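C alpha-dehydrogenase (Sphingobium sp. SYK-6, PDB 4YAC) binds NADH and, as a short-chain dehydrogenase of the lignin beta-aryl ether cleavage pathway, probably oxidises the alpha-carbon alcohol of its substrates. Local coordinates at residues V173-K177 against Y178-V182; E265-D268 against A269-Y273; W108-Q111 against M112-V116; Q22-V25 against L26-A30. All coordinates share one frame; numbering follows the deposited sequence.

Interaction 1. Residues V173-K177 against Y178-V182; sequences VEMPK and YNIGV
K177 folds back over the ring of Y178. Its CG lies over one face, 4.2 Å from the Y178 ring centroid, in a CH-pi contact. With chi1 at 62°, CG sits between the backbone N and the carbonyl carbon, which sends the chain alongside the ring. K177 CE then passes Y178 CE2 at 3.7 Å. A late bend at chi4 brings K177 NZ to E174 O at 2.7 Å, in the carbonyl plane and on a lone pair. Bends at chi2 (-58°) and chi3 curl M175 CE round to the edge of the same ring, 4.2 Å from Y178 CD2. M175 CB packs on I180 CB and V182 CG2, both at 3.9 Å. The M175 carbonyl is gripped twice: Y178 N (2.9 Å) and I180 N (3.2 Å) reach M175 O from opposite faces of its plane. Y178 OH is hydrogen-bonded to E101 OE2 of the second subunit, and the E174 carboxylate to T153 N and I100 N of that subunit. The turn links helix 155-174 to strand 180-185 in a beta-alpha-beta crossover. M127, M130 and I131 of helix 105-133 pack against it, and strand 137-142 pairs with its backbone through G137 and I139.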
loop_
_atom_site.group_PDB
_atom_site.type_symbol
_atom_site.label_atom_id
_atom_site.label_comp_id
_atom_site.label_asym_id
_atom_site.label_seq_id
_atom_site.Cartn_x
_atom_site.Cartn_y
_atom_site.Cartn_z
ATOM N N VAL A 173 13.706 3.155 -6.249
ATOM C CA VAL A 173 14.379 2.362 -7.275
ATOM C C VAL A 173 14.819 3.221 -8.458
ATOM O O VAL A 173 15.915 3.042 -8.986
ATOM C CB VAL A 173 13.464 1.223 -7.801
ATOM C CG1 VAL A 173 14.088 0.519 -9.011
ATOM C CG2 VAL A 173 13.177 0.218 -6.701
ATOM N N GLU A 174 13.960 4.147 -8.873
ATOM C CA GLU A 174 14.132 4.813 -10.163
ATOM C C GLU A 174 14.747 6.212 -10.085
ATOM O O GLU A 174 15.251 6.715 -11.088
ATOM C CB GLU A 174 12.778 4.884 -10.881
ATOM C CG GLU A 174 12.202 3.500 -11.188
ATOM C CD GLU A 174 10.963 3.528 -12.064
ATOM O OE1 GLU A 174 10.859 4.401 -12.950
ATOM O OE2 GLU A 174 10.090 2.657 -11.876
ATOM N N MET A 175 14.730 6.836 -8.912
ATOM C CA MET A 175 15.186 8.225 -8.803
ATOM C C MET A 175 16.705 8.425 -8.651
ATOM O O MET A 175 17.227 9.456 -9.079
ATOM C CB MET A 175 14.471 8.906 -7.636
ATOM C CG MET A 175 12.987 9.166 -7.892
ATOM S SD MET A 175 12.672 10.194 -9.350
ATOM C CE MET A 175 12.279 8.945 -10.571
ATOM N N PRO A 176 17.424 7.462 -8.044
ATOM C CA PRO A 176 18.865 7.699 -7.864
ATOM C C PRO A 176 19.653 7.950 -9.153
ATOM O O PRO A 176 20.628 8.696 -9.106
ATOM C CB PRO A 176 19.340 6.414 -7.190
ATOM C CG PRO A 176 18.160 5.947 -6.432
ATOM C CD PRO A 176 16.977 6.270 -7.301
ATOM N N LYS A 177 19.250 7.363 -10.275
ATOM C CA LYS A 177 19.975 7.585 -11.524
ATOM C C LYS A 177 19.808 9.022 -12.031
ATOM O O LYS A 177 20.539 9.459 -12.919
ATOM C CB LYS A 177 19.528 6.588 -12.599
ATOM C CG LYS A 177 18.070 6.676 -13.006
ATOM C CD LYS A 177 17.765 5.679 -14.118
ATOM C CE LYS A 177 16.328 5.781 -14.604
ATOM N NZ LYS A 177 15.341 5.491 -13.526
ATOM N N TYR A 178 18.853 9.751 -11.454
ATOM C CA TYR A 178 18.657 11.170 -11.758
ATOM C C TYR A 178 19.164 12.064 -10.628
ATOM O O TYR A 178 18.897 13.266 -10.614
ATOM C CB TYR A 178 17.179 11.469 -12.010
ATOM C CG TYR A 178 16.591 10.737 -13.192
ATOM C CD1 TYR A 178 17.098 10.921 -14.470
ATOM C CD2 TYR A 178 15.514 9.877 -13.033
ATOM C CE1 TYR A 178 16.560 10.258 -15.555
ATOM C CE2 TYR A 178 14.968 9.212 -14.112
ATOM C CZ TYR A 178 15.492 9.406 -15.370
ATOM O OH TYR A 178 14.950 8.744 -16.445
ATOM N N ASN A 179 19.887 11.466 -9.683
ATOM C CA ASN A 179 20.399 12.179 -8.517
ATOM C C ASN A 179 19.271 12.822 -7.714
ATOM O O ASN A 179 19.429 13.906 -7.152
ATOM C CB ASN A 179 21.424 13.234 -8.939
ATOM C CG ASN A 179 22.676 12.618 -9.534
ATOM O OD1 ASN A 179 23.125 11.558 -9.099
ATOM N ND2 ASN A 179 23.244 13.277 -10.538
ATOM N N ILE A 180 18.134 12.131 -7.665
ATOM C CA ILE A 180 16.998 12.565 -6.863
ATOM C C ILE A 180 16.836 11.616 -5.676
ATOM O O ILE A 180 16.567 10.428 -5.850
ATOM C CB ILE A 180 15.696 12.618 -7.699
ATOM C CG1 ILE A 180 15.808 13.704 -8.774
ATOM C CG2 ILE A 180 14.481 12.886 -6.804
ATOM C CD1 ILE A 180 14.692 13.681 -9.802
ATOM N N GLY A 181 17.024 12.151 -4.474
ATOM C CA GLY A 181 16.929 11.370 -3.256
ATOM C C GLY A 181 15.486 11.160 -2.843
ATOM O O GLY A 181 14.607 11.937 -3.210
ATOM N N VAL A 182 15.247 10.101 -2.077
ATOM C CA VAL A 182 13.908 9.765 -1.619
ATOM C C VAL A 182 13.938 9.435 -0.133
ATOM O O VAL A 182 14.812 8.694 0.325
ATOM C CB VAL A 182 13.324 8.569 -2.393
ATOM C CG1 VAL A 182 11.894 8.293 -1.953
ATOM C CG2 VAL A 182 13.369 8.821 -3.892
#

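Interaction 2. Residues E265-D268 against A269-Y273; sequences EVID and AMMSY
The backbone N-H groups of A269, M270 and M271 each bond to the carbonyl four residues earlier, as in any alpha helix. A269 N donates to E265 O at 2.9 Å. M270 N meets V266 O at 3.0 Å, almost straight at 169°. M271 N bonds to I267 O at 2.9 Å. The next bond is weak: S272 N approaches D268 O at 2.8 Å, but with an N-H...O angle of only 117°. The side chain of S272 adds a firmer link. With chi1 near 74°, its OG is turned back along the helix and donates to A269 O at 2.6 Å. V266 and M270 lie side by side, with V266 CG1 3.7 Å from M270 CE. M270 runs extended beyond CG, which carries its methyl group out to the valine. D268 OD1 is held by Q264 NE2, within the same helix. E265 OE1 turns to another chain, with a salt bridge to R172 and a hydrogen bond from W248 of the second subunit. V266 and A269 also pack on that W248. Backbone bonds thus hold the helix, and past M271 the S272 hydroxyl supplements a weak one, while E265, V266, I267, A269 and M271 reach the second subunit.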
loop_
_atom_site.group_PDB
_atom_site.type_symbol
_atom_site.label_atom_id
_atom_site.label_comp_id
_atom_site.label_asym_id
_atom_site.label_seq_id
_atom_site.Cartn_x
_atom_site.Cartn_y
_atom_site.Cartn_z
ATOM N N GLU A 265 6.151 -13.733 10.449
ATOM C CA GLU A 265 4.912 -14.307 9.938
ATOM C C GLU A 265 5.006 -14.542 8.434
ATOM O O GLU A 265 4.690 -15.626 7.943
ATOM C CB GLU A 265 3.727 -13.391 10.245
ATOM C CG GLU A 265 2.676 -14.019 11.135
ATOM C CD GLU A 265 1.469 -13.123 11.342
ATOM O OE1 GLU A 265 1.219 -12.248 10.486
ATOM O OE2 GLU A 265 0.772 -13.291 12.363
ATOM N N VAL A 266 5.456 -13.517 7.718
ATOM C CA VAL A 266 5.596 -13.587 6.268
ATOM C C VAL A 266 6.649 -14.618 5.868
ATOM O O VAL A 266 6.402 -15.462 5.007
ATOM C CB VAL A 266 5.960 -12.200 5.681
ATOM C CG1 VAL A 266 6.408 -12.312 4.229
ATOM C CG2 VAL A 266 4.773 -11.251 5.796
ATOM N N ILE A 267 7.821 -14.547 6.495
ATOM C CA ILE A 267 8.894 -15.498 6.229
ATOM C C ILE A 267 8.415 -16.929 6.466
ATOM O O ILE A 267 8.647 -17.812 5.639
ATOM C CB ILE A 267 10.134 -15.213 7.114
ATOM C CG1 ILE A 267 10.671 -13.799 6.858
ATOM C CG2 ILE A 267 11.235 -16.251 6.879
ATOM C CD1 ILE A 267 11.012 -13.501 5.407
ATOM N N ASP A 268 7.735 -17.152 7.587
ATOM C CA ASP A 268 7.231 -18.479 7.919
ATOM C C ASP A 268 6.212 -18.956 6.889
ATOM O O ASP A 268 6.179 -20.136 6.542
ATOM C CB ASP A 268 6.605 -18.493 9.318
ATOM C CG ASP A 268 7.641 -18.390 10.425
ATOM O OD1 ASP A 268 8.845 -18.551 10.136
ATOM O OD2 ASP A 268 7.250 -18.156 11.587
ATOM N N ALA A 269 5.388 -18.036 6.400
ATOM C CA ALA A 269 4.378 -18.376 5.404
ATOM C C ALA A 269 5.040 -18.825 4.108
ATOM O O ALA A 269 4.650 -19.833 3.519
ATOM C CB ALA A 269 3.463 -17.197 5.150
ATOM N N MET A 270 6.044 -18.070 3.670
ATOM C CA MET A 270 6.816 -18.443 2.492
ATOM C C MET A 270 7.473 -19.804 2.687
ATOM O O MET A 270 7.421 -20.662 1.808
ATOM C CB MET A 270 7.890 -17.397 2.188
ATOM C CG MET A 270 7.360 -16.027 1.816
ATOM S SD MET A 270 8.712 -14.871 1.544
ATOM C CE MET A 270 7.822 -13.417 0.994
ATOM N N MET A 271 8.088 -19.995 3.848
ATOM C CA MET A 271 8.821 -21.224 4.124
ATOM C C MET A 271 7.895 -22.416 4.375
ATOM O O MET A 271 8.338 -23.564 4.348
ATOM C CB MET A 271 9.746 -21.029 5.330
ATOM C CG MET A 271 10.938 -20.102 5.090
ATOM S SD MET A 271 11.915 -20.502 3.624
ATOM C CE MET A 271 12.200 -22.254 3.859
ATOM N N SER A 272 6.612 -22.151 4.612
ATOM C CA SER A 272 5.663 -23.227 4.895
ATOM C C SER A 272 5.369 -24.055 3.644
ATOM O O SER A 272 4.827 -25.156 3.736
ATOM C CB SER A 272 4.360 -22.665 5.468
ATOM O OG SER A 272 3.585 -22.036 4.465
ATOM N N TYR A 273 5.728 -23.519 2.479
ATOM C CA TYR A 273 5.580 -24.240 1.217
ATOM C C TYR A 273 6.904 -24.868 0.774
ATOM O O TYR A 273 7.036 -25.305 -0.368
ATOM C CB TYR A 273 5.069 -23.304 0.120
ATOM C CG TYR A 273 3.643 -22.826 0.297
ATOM C CD1 TYR A 273 2.590 -23.477 -0.330
ATOM C CD2 TYR A 273 3.353 -21.713 1.078
ATOM C CE1 TYR A 273 1.287 -23.040 -0.181
ATOM C CE2 TYR A 273 2.052 -21.265 1.230
ATOM C CZ TYR A 273 1.023 -21.934 0.598
ATOM O OH TYR A 273 -0.274 -21.496 0.748
#

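Interaction 3. Residues W108-Q111 against M112-V116; sequences WDWQ and MDVNV
M112 N donates to W108 O at 2.8 Å with an angle of 161°, one of the shortest bonds in this part of helix 105-133. This long helix packs against the Rossmann-fold sheet of the short-chain dehydrogenase. D113 N repeats the pattern to D109 O, V114 N to W110 O and N115 N to Q111 O. The helix widens to a pi-type turn at 113-116.

W108 and M112 lie side by side. Bends at chi2 (-75°) and chi3 of M112 together curl its methyl group back to the indole. CE meets the edge of the ring in its plane, 3.4 Å from W108 CZ3 and 3.6 Å from W108 CE3, a tight fit. Both side chains also touch helix 155-174, W108 through I156 and T159, M112 through T159 and T160. On another side of the helix, W110 and V114 lie side by side and point the same way. At chi1 170° the indole of W110 swings away from its own N and lies beside V114, with W110 CD1 4.1 Å from V114 CG2. V114 belongs to the coenzyme pocket and touches the bound NADH.

The polar ends find different partners: D113 OD1 stays within the helix, on N117 ND2, whereas D109 crosses to R68 of the second subunit in a salt bridge. N115 OD1 accepts from the backbone N of V94, a residue of the coenzyme pocket, and its ND2 bonds to T160 OG1. N115 CB rests 3.1 Å from Q111 O, the same oxygen that accepts from N115 N.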
loop_
_atom_site.group_PDB
_atom_site.type_symbol
_atom_site.label_atom_id
_atom_site.label_comp_id
_atom_site.label_asym_id
_atom_site.label_seq_id
_atom_site.Cartn_x
_atom_site.Cartn_y
_atom_site.Cartn_z
ATOM N N TRP A 108 -14.156 6.622 1.893
ATOM C CA TRP A 108 -13.049 6.077 1.116
ATOM C C TRP A 108 -12.460 7.110 0.157
ATOM O O TRP A 108 -11.247 7.340 0.141
ATOM C CB TRP A 108 -13.512 4.853 0.322
ATOM C CG TRP A 108 -13.420 3.553 1.064
ATOM C CD1 TRP A 108 -14.454 2.826 1.588
ATOM C CD2 TRP A 108 -12.231 2.803 1.331
ATOM N NE1 TRP A 108 -13.975 1.682 2.177
ATOM C CE2 TRP A 108 -12.611 1.646 2.031
ATOM C CE3 TRP A 108 -10.874 3.005 1.055
ATOM C CZ2 TRP A 108 -11.692 0.694 2.459
ATOM C CZ3 TRP A 108 -9.964 2.055 1.484
ATOM C CH2 TRP A 108 -10.376 0.918 2.176
ATOM N N ASP A 109 -13.322 7.737 -0.637
ATOM C CA ASP A 109 -12.870 8.650 -1.681
ATOM C C ASP A 109 -12.126 9.860 -1.117
ATOM O O ASP A 109 -11.104 10.269 -1.663
ATOM C CB ASP A 109 -14.055 9.126 -2.526
ATOM C CG ASP A 109 -14.644 8.022 -3.391
ATOM O OD1 ASP A 109 -13.958 7.009 -3.633
ATOM O OD2 ASP A 109 -15.795 8.177 -3.842
ATOM N N TRP A 110 -12.636 10.438 -0.035
ATOM C CA TRP A 110 -11.986 11.597 0.576
ATOM C C TRP A 110 -10.562 11.264 1.020
ATOM O O TRP A 110 -9.615 11.952 0.646
ATOM C CB TRP A 110 -12.812 12.106 1.758
ATOM C CG TRP A 110 -12.118 13.130 2.595
ATOM C CD1 TRP A 110 -11.441 14.236 2.156
ATOM C CD2 TRP A 110 -12.042 13.155 4.020
ATOM N NE1 TRP A 110 -10.945 14.941 3.224
ATOM C CE2 TRP A 110 -11.304 14.297 4.382
ATOM C CE3 TRP A 110 -12.527 12.320 5.033
ATOM C CZ2 TRP A 110 -11.038 14.624 5.704
ATOM C CZ3 TRP A 110 -12.260 12.648 6.346
ATOM C CH2 TRP A 110 -11.526 13.791 6.670
ATOM N N GLN A 111 -10.403 10.197 1.796
ATOM C CA GLN A 111 -9.087 9.851 2.327
ATOM C C GLN A 111 -8.157 9.338 1.229
ATOM O O GLN A 111 -6.964 9.648 1.230
ATOM C CB GLN A 111 -9.221 8.819 3.448
ATOM C CG GLN A 111 -9.923 9.376 4.680
ATOM C CD GLN A 111 -9.969 8.396 5.833
ATOM O OE1 GLN A 111 -8.943 8.079 6.435
ATOM N NE2 GLN A 111 -11.164 7.910 6.146
ATOM N N MET A 112 -8.697 8.572 0.283
ATOM C CA MET A 112 -7.913 8.114 -0.861
ATOM C C MET A 112 -7.415 9.301 -1.683
ATOM O O MET A 112 -6.253 9.344 -2.090
ATOM C CB MET A 112 -8.739 7.182 -1.750
ATOM C CG MET A 112 -8.877 5.775 -1.203
ATOM S SD MET A 112 -7.366 4.798 -1.389
ATOM C CE MET A 112 -7.458 3.811 0.086
ATOM N N ASP A 113 -8.287 10.275 -1.917
ATOM C CA ASP A 113 -7.938 11.390 -2.794
ATOM C C ASP A 113 -6.818 12.241 -2.184
ATOM O O ASP A 113 -5.850 12.576 -2.863
ATOM C CB ASP A 113 -9.175 12.253 -3.090
ATOM C CG ASP A 113 -9.098 12.968 -4.434
ATOM O OD1 ASP A 113 -8.205 12.652 -5.249
ATOM O OD2 ASP A 113 -9.959 13.837 -4.684
ATOM N N VAL A 114 -6.933 12.588 -0.907
ATOM C CA VAL A 114 -5.902 13.423 -0.279
ATOM C C VAL A 114 -4.630 12.633 0.002
ATOM O O VAL A 114 -3.536 13.077 -0.335
ATOM C CB VAL A 114 -6.388 14.044 1.047
ATOM C CG1 VAL A 114 -5.287 14.901 1.679
ATOM C CG2 VAL A 114 -7.630 14.878 0.819
ATOM N N ASN A 115 -4.771 11.466 0.619
ATOM C CA ASN A 115 -3.606 10.738 1.108
ATOM C C ASN A 115 -2.822 10.028 0.012
ATOM O O ASN A 115 -1.609 9.854 0.139
ATOM C CB ASN A 115 -4.026 9.719 2.169
ATOM C CG ASN A 115 -4.537 10.373 3.439
ATOM O OD1 ASN A 115 -4.627 11.603 3.535
ATOM N ND2 ASN A 115 -4.880 9.550 4.425
ATOM N N VAL A 116 -3.501 9.607 -1.054
ATOM C CA VAL A 116 -2.824 8.890 -2.126
ATOM C C VAL A 116 -2.724 9.765 -3.372
ATOM O O VAL A 116 -1.621 10.055 -3.830
ATOM C CB VAL A 116 -3.524 7.568 -2.474
ATOM C CG1 VAL A 116 -2.667 6.767 -3.455
ATOM C CG2 VAL A 116 -3.764 6.751 -1.215
#

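Interaction 4. Residues Q22-V25 against L26-A30; sequences QAKV and LAEEA
Helix 17-28 belongs to the first beta-alpha-beta unit of the Rossmann fold, between strands 8-12 and 33-38. Here Q22-V25 meet L26-A30. L26 N donates to Q22 O at 3.0 Å, A27 N to A23 O and E28 N to K24 O. V25 O then takes two N-H groups. The weaker comes from E29 N at 3.1 Å, the straighter (172°) from A30 N at 3.2 Å. The L26 side chain folds over the preceding turn, its CG 3.2 Å from Q22 O. E28, with chi1 -65°, is likewise turned back along the helix, and its CG lies 3.2 Å from K24 O. K24 CB is 3.6 Å from E28 OE2, but K24 NZ stays 6.1 Å from that oxygen. Both side chains turn instead to Y50, whose ring takes K24 in a cation-pi contact and whose OH bonds to E28 OE2. The carboxylate of E29 passes V25, with CD 4.0 Å from V25 CG1, and its OE2 forms a salt bridge with R236. E29 is thus paired with an opposite charge, while K24 and E28 share one tyrosine; the backbone bonds carry the local contact.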
loop_
_atom_site.group_PDB
_atom_site.type_symbol
_atom_site.label_atom_id
_atom_site.label_comp_id
_atom_site.label_asym_id
_atom_site.label_seq_id
_atom_site.Cartn_x
_atom_site.Cartn_y
_atom_site.Cartn_z
ATOM N N GLN A 22 7.735 20.837 9.613
ATOM C CA GLN A 22 8.746 20.654 8.579
ATOM C C GLN A 22 9.110 21.999 7.958
ATOM O O GLN A 22 10.287 22.318 7.805
ATOM C CB GLN A 22 8.248 19.672 7.514
ATOM C CG GLN A 22 8.107 18.251 8.051
ATOM C CD GLN A 22 7.483 17.280 7.063
ATOM O OE1 GLN A 22 7.080 17.658 5.963
ATOM N NE2 GLN A 22 7.386 16.016 7.464
ATOM N N ALA A 23 8.097 22.791 7.628
ATOM C CA ALA A 23 8.309 24.107 7.029
ATOM C C ALA A 23 9.165 25.010 7.917
ATOM O O ALA A 23 10.082 25.684 7.433
ATOM C CB ALA A 23 6.969 24.773 6.740
ATOM N N LYS A 24 8.868 25.025 9.213
ATOM C CA LYS A 24 9.596 25.875 10.153
ATOM C C LYS A 24 11.080 25.538 10.172
ATOM O O LYS A 24 11.934 26.426 10.088
ATOM C CB LYS A 24 9.030 25.731 11.564
ATOM C CG LYS A 24 7.706 26.429 11.790
ATOM C CD LYS A 24 7.259 26.276 13.242
ATOM C CE LYS A 24 5.911 26.931 13.497
ATOM N NZ LYS A 24 5.452 26.742 14.904
ATOM N N VAL A 25 11.380 24.251 10.293
ATOM C CA VAL A 25 12.762 23.788 10.368
ATOM C C VAL A 25 13.502 24.063 9.067
ATOM O O VAL A 25 14.664 24.468 9.084
ATOM C CB VAL A 25 12.828 22.278 10.695
ATOM C CG1 VAL A 25 14.255 21.746 10.584
ATOM C CG2 VAL A 25 12.279 22.016 12.093
ATOM N N LEU A 26 12.837 23.851 7.936
ATOM C CA LEU A 26 13.482 24.065 6.646
ATOM C C LEU A 26 13.725 25.555 6.389
ATOM O O LEU A 26 14.777 25.939 5.873
ATOM C CB LEU A 26 12.638 23.453 5.520
ATOM C CG LEU A 26 12.505 21.925 5.577
ATOM C CD1 LEU A 26 11.472 21.434 4.570
ATOM C CD2 LEU A 26 13.845 21.247 5.336
ATOM N N ALA A 27 12.766 26.393 6.769
ATOM C CA ALA A 27 12.867 27.835 6.538
ATOM C C ALA A 27 13.845 28.511 7.495
ATOM O O ALA A 27 14.583 29.424 7.107
ATOM C CB ALA A 27 11.494 28.479 6.665
ATOM N N GLU A 28 13.853 28.064 8.745
ATOM C CA GLU A 28 14.622 28.734 9.790
ATOM C C GLU A 28 16.035 28.178 9.905
ATOM O O GLU A 28 17.006 28.895 9.669
ATOM C CB GLU A 28 13.898 28.618 11.130
ATOM C CG GLU A 28 12.572 29.357 11.159
ATOM C CD GLU A 28 11.900 29.308 12.517
ATOM O OE1 GLU A 28 12.447 29.899 13.474
ATOM O OE2 GLU A 28 10.825 28.676 12.628
ATOM N N GLU A 29 16.152 26.903 10.261
ATOM C CA GLU A 29 17.468 26.297 10.454
ATOM C C GLU A 29 18.202 26.098 9.133
ATOM O O GLU A 29 19.321 26.580 8.956
ATOM C CB GLU A 29 17.344 24.951 11.169
ATOM C CG GLU A 29 16.649 25.024 12.513
ATOM C CD GLU A 29 16.540 23.670 13.178
ATOM O OE1 GLU A 29 17.373 22.788 12.880
ATOM O OE2 GLU A 29 15.616 23.488 13.996
ATOM N N ALA A 30 17.571 25.376 8.213
ATOM C CA ALA A 30 18.198 25.043 6.938
ATOM C C ALA A 30 18.276 26.242 5.998
ATOM O O ALA A 30 18.993 26.200 4.998
ATOM C CB ALA A 30 17.445 23.910 6.266
#

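How the interactions relate
Along the chain the order is interaction 4, 3, 1, then 2. The first three belong to the Rossmann fold with its parallel sheet. Interaction 4 lies in the helix of the first beta-alpha-beta unit, and interaction 3 in helix 105-133, at the NADH pocket. Interaction 1 is the turn into strand 180-185 and packs on a later part of helix 105-133. Their centres lie 23 to 28 Å apart. Interaction 2 sits far out on helix 255-271, about 44 Å from interaction 4 between centres. Interactions 1, 2 and 3 touch the second subunit. Helix 105-133 thus serves both coenzyme pocket and dimer, while helix 255-271 reaches out to the partner subunit.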